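Local coordinates for PAC2 family protein (Streptomyces avermitilis, PDB 3MNF), which is of unknown function but belongs to the PAC2 family, whose members include proteasome assembly chaperones and related proteins, at residues S23-G35 / V75-R89. Numbering follows the deposited sequence.
Sequences STAVAHLDREWKG and VRVGGEKPRDLVLVR
Arg89 NH1 gives Asp30 OD2 a weak hydrogen bond (3.4 Å, 135° at the hydrogen), part of a salt bridge. Asp30 OD1 is hydrogen-bonded to Ser73 OG, on strand 70-78 like Val75. Asp30 OD2 lies at the guanidinium edge, in its plane, but the two flat groups are turned 57° apart. A bend at chi3 (57°) brings the Arg89 head back over the helix, where Ala27 lies against one guanidinium face. Further back along the same side chain, Arg89 CG packs on Val26 CG1 at 3.6 Å.

Beyond the salt bridge the contact is apolar. Leu87 puts CD1 against the Asp30 backbone and against Leu29 CB (3.8 Å). Trp33, just past the helix, lies against the hairpin. Val77 CG2 sits over the centre of its six-membered ring, 3.6 Å from the centroid, a CH-pi contact. Leu85 CD2 reaches Trp33 CZ3 obliquely, and Val75 CG1 meets Trp33 CB. Val208 and Pro211 also touch the Trp33 side chain. With an alanine in place of Trp33, Val77 and Leu85 would probably lose their aromatic partner and a gap would open between helix end and hairpin, beside Val75.

Lys34, with positive phi, ends the helix in a Schellman motif, and Gly35 CA comes against Val75 CG1. Helix 21-32 makes the beta-alpha-beta crossover from strand 7-13 to parallel strand 36-40, lying across hairpin strands 70-78 and 82-91 between them.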
ATOM      1  N   SER A  23     -24.524  -7.281  17.188  1.00 66.22           N
ATOM      2  CA  SER A  23     -23.787  -8.393  16.582  1.00 65.58           C
ATOM      3  C   SER A  23     -24.505  -9.736  16.711  1.00 67.66           C
ATOM      4  O   SER A  23     -24.406 -10.555  15.795  1.00 67.70           O
ATOM      5  CB  SER A  23     -22.337  -8.496  17.052  1.00 64.63           C
ATOM      6  OG  SER A  23     -22.261  -8.649  18.445  1.00 65.68           O
ATOM      7  N   THR A  24     -25.219  -9.976  17.812  1.00 70.07           N
ATOM      8  CA  THR A  24     -25.903 -11.264  17.926  1.00 72.64           C
ATOM      9  C   THR A  24     -27.190 -11.277  17.105  1.00 72.71           C
ATOM     10  O   THR A  24     -27.650 -12.337  16.709  1.00 74.03           O
ATOM     11  CB  THR A  24     -26.166 -11.775  19.398  1.00 75.73           C
ATOM     12  OG1 THR A  24     -27.364 -11.201  19.904  1.00 77.75           O
ATOM     13  CG2 THR A  24     -25.015 -11.472  20.348  1.00 75.93           C
ATOM     14  N   ALA A  25     -27.765 -10.109  16.840  1.00 72.03           N
ATOM     15  CA  ALA A  25     -28.936 -10.041  15.961  1.00 72.59           C
ATOM     16  C   ALA A  25     -28.598 -10.603  14.583  1.00 71.43           C
ATOM     17  O   ALA A  25     -29.350 -11.414  14.034  1.00 72.82           O
ATOM     18  CB  ALA A  25     -29.457  -8.623  15.845  1.00 72.08           C
ATOM     19  N   VAL A  26     -27.462 -10.192  14.027  1.00 68.95           N
ATOM     20  CA  VAL A  26     -27.090 -10.685  12.710  1.00 68.04           C
ATOM     21  C   VAL A  26     -26.630 -12.148  12.801  1.00 69.41           C
ATOM     22  O   VAL A  26     -26.902 -12.943  11.903  1.00 70.58           O
ATOM     23  CB  VAL A  26     -26.046  -9.782  12.011  1.00 65.66           C
ATOM     24  CG1 VAL A  26     -25.792 -10.246  10.602  1.00 64.09           C
ATOM     25  CG2 VAL A  26     -26.528  -8.363  11.978  1.00 65.23           C
ATOM     26  N   ALA A  27     -25.951 -12.511  13.885  1.00 69.83           N
ATOM     27  CA  ALA A  27     -25.535 -13.888  14.070  1.00 71.42           C
ATOM     28  C   ALA A  27     -26.789 -14.777  13.991  1.00 74.57           C
ATOM     29  O   ALA A  27     -26.810 -15.814  13.305  1.00 76.00           O
ATOM     30  CB  ALA A  27     -24.834 -14.040  15.389  1.00 71.56           C
ATOM     31  N   HIS A  28     -27.840 -14.324  14.674  1.00 76.00           N
ATOM     32  CA  HIS A  28     -29.115 -15.008  14.746  1.00 78.70           C
ATOM     33  C   HIS A  28     -29.735 -15.200  13.361  1.00 79.09           C
ATOM     34  O   HIS A  28     -30.247 -16.268  13.039  1.00 81.33           O
ATOM     35  CB  HIS A  28     -30.054 -14.216  15.649  1.00 79.36           C
ATOM     36  CG  HIS A  28     -31.385 -14.860  15.842  1.00 82.32           C
ATOM     37  ND1 HIS A  28     -31.646 -15.727  16.875  1.00 85.85           N
ATOM     38  CD2 HIS A  28     -32.530 -14.770  15.127  1.00 83.65           C
ATOM     39  CE1 HIS A  28     -32.897 -16.145  16.791  1.00 88.26           C
ATOM     40  NE2 HIS A  28     -33.455 -15.577  15.740  1.00 86.56           N
ATOM     41  N   LEU A  29     -29.693 -14.166  12.539  1.00 77.48           N
ATOM     42  CA  LEU A  29     -30.174 -14.297  11.181  1.00 78.36           C
ATOM     43  C   LEU A  29     -29.340 -15.323  10.430  1.00 79.28           C
ATOM     44  O   LEU A  29     -29.877 -16.144   9.703  1.00 81.31           O
ATOM     45  CB  LEU A  29     -30.126 -12.952  10.462  1.00 76.11           C
ATOM     46  CG  LEU A  29     -30.950 -11.846  11.117  1.00 75.96           C
ATOM     47  CD1 LEU A  29     -30.873 -10.579  10.307  1.00 74.08           C
ATOM     48  CD2 LEU A  29     -32.396 -12.273  11.272  1.00 78.60           C
ATOM     49  N   ASP A  30     -28.025 -15.290  10.622  1.00 78.78           N
ATOM     50  CA  ASP A  30     -27.137 -16.174   9.884  1.00 79.87           C
ATOM     51  C   ASP A  30     -27.369 -17.619  10.270  1.00 83.11           C
ATOM     52  O   ASP A  30     -27.399 -18.502   9.415  1.00 84.53           O
ATOM     53  CB  ASP A  30     -25.673 -15.798  10.099  1.00 78.08           C
ATOM     54  CG  ASP A  30     -24.767 -16.366   9.017  1.00 79.71           C
ATOM     55  OD1 ASP A  30     -25.156 -16.322   7.832  1.00 81.95           O
ATOM     56  OD2 ASP A  30     -23.667 -16.863   9.330  1.00 81.68           O
ATOM     57  N   ARG A  31     -27.534 -17.843  11.567  1.00 85.03           N
ATOM     58  CA  ARG A  31     -27.788 -19.171  12.111  1.00 89.16           C
ATOM     59  C   ARG A  31     -29.155 -19.688  11.666  1.00 91.23           C
ATOM     60  O   ARG A  31     -29.215 -20.678  10.942  1.00 92.90           O
ATOM     61  CB  ARG A  31     -27.669 -19.129  13.632  1.00 90.49           C
ATOM     62  CG  ARG A  31     -27.818 -20.455  14.379  1.00 97.99           C
ATOM     63  CD  ARG A  31     -27.778 -20.199  15.908  1.00105.52           C
ATOM     64  NE  ARG A  31     -26.978 -18.991  16.213  1.00107.64           N
ATOM     65  CZ  ARG A  31     -27.395 -17.948  16.944  1.00107.89           C
ATOM     66  NH1 ARG A  31     -28.615 -17.960  17.507  1.00110.19           N
ATOM     67  NH2 ARG A  31     -26.580 -16.902  17.124  1.00102.57           N
ATOM     68  N   GLU A  32     -30.234 -19.001  12.064  1.00 91.32           N
ATOM     69  CA  GLU A  32     -31.603 -19.470  11.796  1.00 94.28           C
ATOM     70  C   GLU A  32     -31.852 -19.743  10.320  1.00 94.13           C
ATOM     71  O   GLU A  32     -32.512 -20.722   9.979  1.00 97.56           O
ATOM     72  CB  GLU A  32     -32.689 -18.508  12.309  1.00 94.58           C
ATOM     73  CG  GLU A  32     -32.651 -18.112  13.792  1.00 97.29           C
ATOM     74  CD  GLU A  32     -32.525 -19.274  14.786  1.00103.72           C
ATOM     75  OE1 GLU A  32     -33.414 -20.167  14.819  1.00106.56           O
ATOM     76  OE2 GLU A  32     -31.527 -19.252  15.562  1.00104.79           O
ATOM     77  N   TRP A  33     -31.327 -18.885   9.453  1.00 90.79           N
ATOM     78  CA  TRP A  33     -31.527 -19.027   8.015  1.00 90.97           C
ATOM     79  C   TRP A  33     -30.411 -19.783   7.289  1.00 90.81           C
ATOM     80  O   TRP A  33     -30.390 -19.822   6.060  1.00 90.77           O
ATOM     81  CB  TRP A  33     -31.731 -17.660   7.365  1.00 88.80           C
ATOM     82  CG  TRP A  33     -33.092 -17.074   7.560  1.00 89.75           C
ATOM     83  CD1 TRP A  33     -34.279 -17.747   7.595  1.00 93.99           C
ATOM     84  CD2 TRP A  33     -33.412 -15.685   7.704  1.00 87.82           C
ATOM     85  NE1 TRP A  33     -35.319 -16.864   7.773  1.00 94.84           N
ATOM     86  CE2 TRP A  33     -34.814 -15.591   7.838  1.00 90.99           C
ATOM     87  CE3 TRP A  33     -32.650 -14.508   7.732  1.00 85.29           C
ATOM     88  CZ2 TRP A  33     -35.470 -14.367   8.004  1.00 90.67           C
ATOM     89  CZ3 TRP A  33     -33.301 -13.288   7.883  1.00 84.66           C
ATOM     90  CH2 TRP A  33     -34.698 -13.230   8.020  1.00 87.89           C
ATOM     91  N   LYS A  34     -29.502 -20.384   8.056  1.00 91.18           N
ATOM     92  CA  LYS A  34     -28.363 -21.153   7.520  1.00 91.91           C
ATOM     93  C   LYS A  34     -27.652 -20.413   6.376  1.00 89.53           C
ATOM     94  O   LYS A  34     -27.662 -20.860   5.228  1.00 91.17           O
ATOM     95  CB  LYS A  34     -28.807 -22.594   7.100  1.00 96.04           C
ATOM     96  N   GLY A  35     -27.061 -19.266   6.703  1.00 86.16           N
ATOM     97  CA  GLY A  35     -26.466 -18.392   5.707  1.00 83.91           C
ATOM     98  C   GLY A  35     -25.191 -18.958   5.129  1.00 84.41           C
ATOM     99  O   GLY A  35     -24.368 -19.510   5.847  1.00 85.10           O
ATOM    100  N   VAL A  75     -28.333 -15.242   2.681  1.00 82.77           N
ATOM    101  CA  VAL A  75     -29.453 -16.043   3.144  1.00 86.09           C
ATOM    102  C   VAL A  75     -30.567 -15.948   2.113  1.00 88.94           C
ATOM    103  O   VAL A  75     -30.749 -14.906   1.486  1.00 87.68           O
ATOM    104  CB  VAL A  75     -29.938 -15.668   4.590  1.00 85.96           C
ATOM    105  CG1 VAL A  75     -28.861 -15.938   5.620  1.00 83.35           C
ATOM    106  CG2 VAL A  75     -30.363 -14.233   4.676  1.00 84.61           C
ATOM    107  N   ARG A  76     -31.272 -17.060   1.906  1.00 93.45           N
ATOM    108  CA  ARG A  76     -32.456 -17.073   1.043  1.00 97.45           C
ATOM    109  C   ARG A  76     -33.733 -17.200   1.881  1.00100.77           C
ATOM    110  O   ARG A  76     -34.064 -18.272   2.385  1.00103.10           O
ATOM    111  CB  ARG A  76     -32.364 -18.165  -0.037  1.00 99.18           C
ATOM    112  N   VAL A  77     -34.396 -16.059   2.069  1.00101.78           N
ATOM    113  CA  VAL A  77     -35.763 -15.974   2.596  1.00105.86           C
ATOM    114  C   VAL A  77     -36.656 -16.057   1.342  1.00109.60           C
ATOM    115  O   VAL A  77     -36.139 -15.916   0.232  1.00109.24           O
ATOM    116  CB  VAL A  77     -35.970 -14.629   3.336  1.00104.41           C
ATOM    117  CG1 VAL A  77     -37.359 -14.549   3.974  1.00107.72           C
ATOM    118  CG2 VAL A  77     -34.874 -14.419   4.383  1.00100.27           C
ATOM    119  N   GLY A  78     -37.960 -16.314   1.453  1.00114.03           N
ATOM    120  CA  GLY A  78     -38.672 -16.589   2.690  1.00116.38           C
ATOM    121  C   GLY A  78     -40.003 -17.206   2.327  1.00121.26           C
ATOM    122  O   GLY A  78     -40.127 -18.424   2.325  1.00123.78           O
ATOM    123  N   GLY A  79     -40.983 -16.377   1.981  1.00123.12           N
ATOM    124  CA  GLY A  79     -42.333 -16.875   1.706  1.00128.79           C
ATOM    125  C   GLY A  79     -42.505 -17.514   0.338  1.00130.79           C
ATOM    126  O   GLY A  79     -41.546 -18.027  -0.256  1.00128.65           O
ATOM    127  N   GLU A  80     -43.745 -17.508  -0.149  1.00135.16           N
ATOM    128  CA  GLU A  80     -44.003 -17.699  -1.573  1.00136.91           C
ATOM    129  C   GLU A  80     -43.489 -16.470  -2.317  1.00133.86           C
ATOM    130  O   GLU A  80     -43.486 -16.432  -3.554  1.00134.89           O
ATOM    131  N   LYS A  81     -43.059 -15.466  -1.548  1.00130.21           N
ATOM    132  CA  LYS A  81     -42.493 -14.230  -2.071  1.00127.06           C
ATOM    133  C   LYS A  81     -40.994 -14.085  -1.649  1.00121.65           C
ATOM    134  O   LYS A  81     -40.655 -13.277  -0.765  1.00118.90           O
ATOM    135  CB  LYS A  81     -43.351 -13.033  -1.623  1.00128.39           C
ATOM    136  N   PRO A  82     -40.098 -14.877  -2.297  1.00120.00           N
ATOM    137  CA  PRO A  82     -38.710 -15.100  -1.866  1.00115.39           C
ATOM    138  C   PRO A  82     -37.791 -13.928  -2.127  1.00111.26           C
ATOM    139  O   PRO A  82     -38.126 -13.028  -2.901  1.00111.98           O
ATOM    140  CB  PRO A  82     -38.262 -16.310  -2.702  1.00116.36           C
ATOM    141  CG  PRO A  82     -39.546 -16.863  -3.336  1.00121.94           C
ATOM    142  CD  PRO A  82     -40.390 -15.643  -3.522  1.00122.90           C
ATOM    143  N   ARG A  83     -36.618 -13.987  -1.500  1.00107.13           N
ATOM    144  CA  ARG A  83     -35.744 -12.845  -1.290  1.00102.87           C
ATOM    145  C   ARG A  83     -34.349 -13.243  -0.863  1.00 99.11           C
ATOM    146  O   ARG A  83     -34.161 -14.227  -0.136  1.00 99.07           O
ATOM    147  CB  ARG A  83     -36.305 -12.002  -0.173  1.00102.86           C
ATOM    148  CG  ARG A  83     -37.079 -10.878  -0.668  1.00105.46           C
ATOM    149  CD  ARG A  83     -36.514  -9.673  -0.043  1.00105.65           C
ATOM    150  NE  ARG A  83     -37.413  -9.199   0.986  1.00107.97           N
ATOM    151  CZ  ARG A  83     -37.365  -7.971   1.473  1.00107.52           C
ATOM    152  NH1 ARG A  83     -38.233  -7.612   2.403  1.00109.16           N
ATOM    153  NH2 ARG A  83     -36.451  -7.110   1.020  1.00104.66           N
ATOM    154  N   ASP A  84     -33.364 -12.457  -1.280  1.00 95.77           N
ATOM    155  CA  ASP A  84     -32.014 -12.685  -0.786  1.00 92.23           C
ATOM    156  C   ASP A  84     -31.594 -11.578   0.167  1.00 88.54           C
ATOM    157  O   ASP A  84     -31.886 -10.401  -0.065  1.00 88.36           O
ATOM    158  CB  ASP A  84     -31.016 -12.892  -1.936  1.00 92.07           C
ATOM    159  CG  ASP A  84     -31.085 -14.323  -2.534  1.00 96.73           C
ATOM    160  OD1 ASP A  84     -30.876 -15.316  -1.774  1.00 99.13           O
ATOM    161  OD2 ASP A  84     -31.347 -14.455  -3.763  1.00 99.25           O
ATOM    162  N   LEU A  85     -30.971 -11.980   1.273  1.00 85.60           N
ATOM    163  CA  LEU A  85     -30.351 -11.041   2.199  1.00 82.07           C
ATOM    164  C   LEU A  85     -28.843 -11.269   2.249  1.00 79.04           C
ATOM    165  O   LEU A  85     -28.366 -12.402   2.155  1.00 79.39           O
ATOM    166  CB  LEU A  85     -30.955 -11.147   3.596  1.00 82.48           C
ATOM    167  CG  LEU A  85     -31.992 -10.121   4.048  1.00 83.05           C
ATOM    168  CD1 LEU A  85     -33.069  -9.927   3.032  1.00 86.54           C
ATOM    169  CD2 LEU A  85     -32.619 -10.538   5.352  1.00 83.64           C
ATOM    170  N   VAL A  86     -28.100 -10.180   2.371  1.00 76.01           N
ATOM    171  CA  VAL A  86     -26.657 -10.236   2.417  1.00 72.95           C
ATOM    172  C   VAL A  86     -26.286  -9.810   3.816  1.00 71.70           C
ATOM    173  O   VAL A  86     -26.523  -8.660   4.205  1.00 71.70           O
ATOM    174  CB  VAL A  86     -26.028  -9.277   1.386  1.00 71.72           C
ATOM    175  CG1 VAL A  86     -24.541  -9.205   1.564  1.00 68.74           C
ATOM    176  CG2 VAL A  86     -26.370  -9.716  -0.038  1.00 72.80           C
ATOM    177  N   LEU A  87     -25.725 -10.727   4.592  1.00 71.07           N
ATOM    178  CA  LEU A  87     -25.395 -10.403   5.980  1.00 69.89           C
ATOM    179  C   LEU A  87     -23.920 -10.048   6.093  1.00 68.15           C
ATOM    180  O   LEU A  87     -23.063 -10.689   5.457  1.00 68.48           O
ATOM    181  CB  LEU A  87     -25.759 -11.552   6.921  1.00 70.66           C
ATOM    182  CG  LEU A  87     -27.217 -11.986   6.832  1.00 72.58           C
ATOM    183  CD1 LEU A  87     -27.487 -13.175   7.712  1.00 75.31           C
ATOM    184  CD2 LEU A  87     -28.124 -10.851   7.199  1.00 72.44           C
ATOM    185  N   VAL A  88     -23.626  -9.021   6.881  1.00 66.59           N
ATOM    186  CA  VAL A  88     -22.263  -8.614   7.094  1.00 64.89           C
ATOM    187  C   VAL A  88     -21.978  -8.662   8.566  1.00 64.69           C
ATOM    188  O   VAL A  88     -22.559  -7.901   9.324  1.00 65.75           O
ATOM    189  CB  VAL A  88     -22.029  -7.203   6.568  1.00 64.26           C
ATOM    190  CG1 VAL A  88     -20.600  -6.732   6.858  1.00 62.45           C
ATOM    191  CG2 VAL A  88     -22.313  -7.164   5.066  1.00 66.06           C
ATOM    192  N   ARG A  89     -21.081  -9.556   8.969  1.00 64.10           N
ATOM    193  CA  ARG A  89     -20.739  -9.736  10.374  1.00 63.80           C
ATOM    194  C   ARG A  89     -19.291  -9.379  10.608  1.00 62.53           C
ATOM    195  O   ARG A  89     -18.377 -10.124  10.214  1.00 62.77           O
ATOM    196  CB  ARG A  89     -20.992 -11.175  10.775  1.00 64.99           C
ATOM    197  CG  ARG A  89     -22.459 -11.525  10.741  1.00 68.75           C
ATOM    198  CD  ARG A  89     -22.710 -12.965  11.080  1.00 72.40           C
ATOM    199  NE  ARG A  89     -22.168 -13.289  12.394  1.00 74.66           N
ATOM    200  CZ  ARG A  89     -21.870 -14.519  12.794  1.00 75.16           C
ATOM    201  NH1 ARG A  89     -22.063 -15.545  11.981  1.00 76.29           N
ATOM    202  NH2 ARG A  89     -21.384 -14.715  14.005  1.00 75.45           N
TER